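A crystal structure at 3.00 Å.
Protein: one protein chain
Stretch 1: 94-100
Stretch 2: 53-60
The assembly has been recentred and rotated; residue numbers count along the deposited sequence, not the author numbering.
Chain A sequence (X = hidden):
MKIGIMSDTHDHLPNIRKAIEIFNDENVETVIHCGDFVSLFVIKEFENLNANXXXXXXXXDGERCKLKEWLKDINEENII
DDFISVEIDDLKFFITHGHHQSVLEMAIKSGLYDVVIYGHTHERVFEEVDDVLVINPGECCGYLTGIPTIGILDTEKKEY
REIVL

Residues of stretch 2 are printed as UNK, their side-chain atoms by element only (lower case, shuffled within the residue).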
# COMPACT_ATOMS: atom_id res chain seq x y z
N PHE A 94 9.85 1.39 4.47
CA PHE A 94 9.66 2.82 4.24
C PHE A 94 8.56 2.91 3.20
O PHE A 94 8.73 2.45 2.08
CB PHE A 94 10.88 3.53 3.70
CG PHE A 94 10.66 5.00 3.55
CD1 PHE A 94 10.33 5.78 4.65
CD2 PHE A 94 10.76 5.61 2.31
CE1 PHE A 94 10.10 7.14 4.52
CE2 PHE A 94 10.53 6.98 2.16
CZ PHE A 94 10.20 7.75 3.27
N ILE A 95 7.45 3.51 3.59
CA ILE A 95 6.29 3.63 2.73
C ILE A 95 5.94 5.07 2.41
O ILE A 95 6.03 5.95 3.26
CB ILE A 95 5.09 2.96 3.39
CG1 ILE A 95 5.48 1.57 3.86
CG2 ILE A 95 3.94 2.89 2.42
CD1 ILE A 95 4.40 0.85 4.63
N THR A 96 5.53 5.30 1.17
CA THR A 96 5.15 6.64 0.73
C THR A 96 4.52 6.57 -0.64
O THR A 96 4.91 5.75 -1.46
CB THR A 96 6.38 7.61 0.69
OG1 THR A 96 5.93 8.92 0.32
CG2 THR A 96 7.43 7.14 -0.32
N HIS A 97 3.53 7.41 -0.89
CA HIS A 97 2.87 7.47 -2.18
C HIS A 97 3.92 8.10 -3.08
O HIS A 97 4.53 9.08 -2.67
CB HIS A 97 1.65 8.38 -2.07
CG HIS A 97 0.91 8.57 -3.35
ND1 HIS A 97 0.11 7.59 -3.90
CD2 HIS A 97 0.80 9.64 -4.17
CE1 HIS A 97 -0.45 8.05 -5.00
NE2 HIS A 97 -0.05 9.29 -5.19
N GLY A 98 4.15 7.54 -4.27
CA GLY A 98 5.15 8.12 -5.17
C GLY A 98 5.51 9.55 -4.78
O GLY A 98 6.52 9.77 -4.13
N HIS A 99 4.71 10.52 -5.22
CA HIS A 99 4.91 11.90 -4.81
C HIS A 99 6.28 12.50 -4.96
O HIS A 99 6.76 12.76 -6.05
CB HIS A 99 4.55 12.01 -3.34
CG HIS A 99 3.21 12.59 -3.08
ND1 HIS A 99 2.61 12.53 -1.84
CD2 HIS A 99 2.37 13.29 -3.87
CE1 HIS A 99 1.46 13.17 -1.88
NE2 HIS A 99 1.29 13.65 -3.10
N HIS A 100 6.87 12.74 -3.79
CA HIS A 100 8.19 13.33 -3.62
C HIS A 100 9.29 12.42 -4.13
O HIS A 100 9.75 11.52 -3.42
CB HIS A 100 8.40 13.62 -2.14
CG HIS A 100 7.18 14.13 -1.44
ND1 HIS A 100 6.76 15.44 -1.53
CD2 HIS A 100 6.29 13.51 -0.63
CE1 HIS A 100 5.67 15.60 -0.80
NE2 HIS A 100 5.36 14.45 -0.25
N UNK A 53 -4.44 -1.75 8.78
CA UNK A 53 -3.94 -0.89 7.72
C UNK A 53 -2.83 0.11 8.05
O UNK A 53 -2.83 0.75 9.10
c UNK A 53 -5.11 -0.10 7.07
c UNK A 53 -4.59 0.76 5.92
c UNK A 53 -6.18 -1.08 6.58
c UNK A 53 -7.43 -0.42 6.06
N UNK A 54 -1.90 0.22 7.11
CA UNK A 54 -0.78 1.16 7.19
C UNK A 54 -0.89 1.88 5.85
O UNK A 54 -0.46 1.36 4.82
c UNK A 54 0.60 -0.62 8.35
c UNK A 54 -0.26 -1.84 8.03
c UNK A 54 0.60 0.46 7.26
c UNK A 54 1.68 1.48 7.55
N UNK A 55 -1.48 3.07 5.86
CA UNK A 55 -1.67 3.83 4.63
C UNK A 55 -0.88 5.13 4.59
O UNK A 55 -0.45 5.64 5.61
c UNK A 55 -3.14 4.10 4.44
N UNK A 56 -0.71 5.65 3.39
CA UNK A 56 0.01 6.90 3.18
C UNK A 56 -0.84 7.81 2.31
O UNK A 56 -1.54 7.33 1.41
c UNK A 56 1.90 7.96 1.94
o UNK A 56 2.28 6.15 3.46
c UNK A 56 1.36 6.67 2.51
N UNK A 57 -0.79 9.11 2.57
CA UNK A 57 -1.57 10.08 1.82
C UNK A 57 -1.09 10.24 0.38
O UNK A 57 0.10 10.33 0.11
c UNK A 57 -3.63 11.49 6.30
c UNK A 57 -3.64 11.18 3.91
c UNK A 57 -2.28 11.79 6.26
c UNK A 57 -2.28 11.47 3.84
c UNK A 57 -4.31 11.19 5.13
o UNK A 57 -4.30 11.48 7.50
c UNK A 57 -1.55 11.44 2.52
c UNK A 57 -1.61 11.78 5.03
N UNK A 58 -2.05 10.29 -0.53
CA UNK A 58 -1.72 10.47 -1.92
C UNK A 58 -1.89 11.94 -2.19
O UNK A 58 -2.36 12.66 -1.33
N UNK A 59 -1.50 12.40 -3.37
CA UNK A 59 -1.63 13.81 -3.70
C UNK A 59 -3.08 14.16 -4.01
O UNK A 59 -3.42 15.33 -4.06
n UNK A 59 -1.09 13.60 -7.22
c UNK A 59 -0.75 14.14 -4.90
o UNK A 59 -0.78 11.91 -5.76
c UNK A 59 -0.88 13.13 -6.00
N UNK A 60 -3.92 13.15 -4.21
CA UNK A 60 -5.32 13.41 -4.53
C UNK A 60 -6.25 13.22 -3.36
O UNK A 60 -7.43 13.56 -3.44
o UNK A 60 -5.30 13.94 -7.52
c UNK A 60 -5.07 12.87 -6.97
n UNK A 60 -4.22 11.99 -7.46
c UNK A 60 -5.75 12.51 -5.69
O HOH W 1 3.40 10.23 0.32

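Position 53 carries four side-chain carbons, forked at the first, with one arm two carbons long. It lies in a strand, and its side chain is out of reach of stretch 1. The branching identifies Ile-53.

Position 54 has the same four carbons and the same fork at the first. Its CA-to-CB bond points toward stretch 1, although the end of the side chain leads away. The one-carbon arm of the fork meets Ile-95. The residue is Ile-54. Its CG2 lies 4.0 Å from Ile-95 CD1, an apolar contact between two branched side chains.

Position 55 has a single side-chain carbon. That carbon points away from stretch 1 and touches nothing there. This is Ala-55.

Position 56 has one carbon that carries one oxygen and one carbon. The CA-to-CB bond points toward stretch 1, and the fork reaches Ile-95, Thr-96 and His-97. A beta-branched side chain with one oxygen is threonine, so this is Thr-56. Its CG2 packs 3.7 Å from Thr-96 CA and 3.3 Å from His-97 N. Its OG1 is 3.8 Å from Ile-95 CG2 and is hydrogen-bonded elsewhere in the structure.

Position 57 has one carbon, then a six-carbon ring bearing one oxygen. The CA-to-CB bond points away from stretch 1, and the contact is made by the backbone O, 3.3 Å from His-97 CB. The residue is Tyr-57.

Position 58 has no side-chain atoms. Its CA sits over one face of the His-97 ring, 3.6 Å from the centroid, in a CH-pi contact. This is Gly-58. An ideal CB here would lie only 3.4 Å from His-97 CE1, so the bare backbone suits this close approach.

Position 59 has two carbons, the second carrying one oxygen and one nitrogen. The oxygen meets the edge of the His-97 ring. The short amide identifies Asn-59. His-97 NE2 donates a weak hydrogen bond to Asn-59 OD1 at 2.8 Å, with an angle of 124°.

Position 60 again has two carbons and a terminal oxygen and nitrogen. It makes no contact with stretch 1. This is Asn-60.

The contact changes character along its length. Near the strands, Ile-54 and Thr-56 pack against Ile-95 and Thr-96. Farther on, the CA-to-CB bond of His-97 points toward stretch 2, with Gly-58 over its ring and Asn-59 at its edge. Water 1 adds a polar link: its O lies 2.8 Å from Thr-96 OG1 and donates a weak hydrogen bond to Tyr-57 O at 3.3 Å. It also hydrogen-bonds His-99 ND1 at 3.3 Å.

Stretch 2 53-60: IIATYGNN
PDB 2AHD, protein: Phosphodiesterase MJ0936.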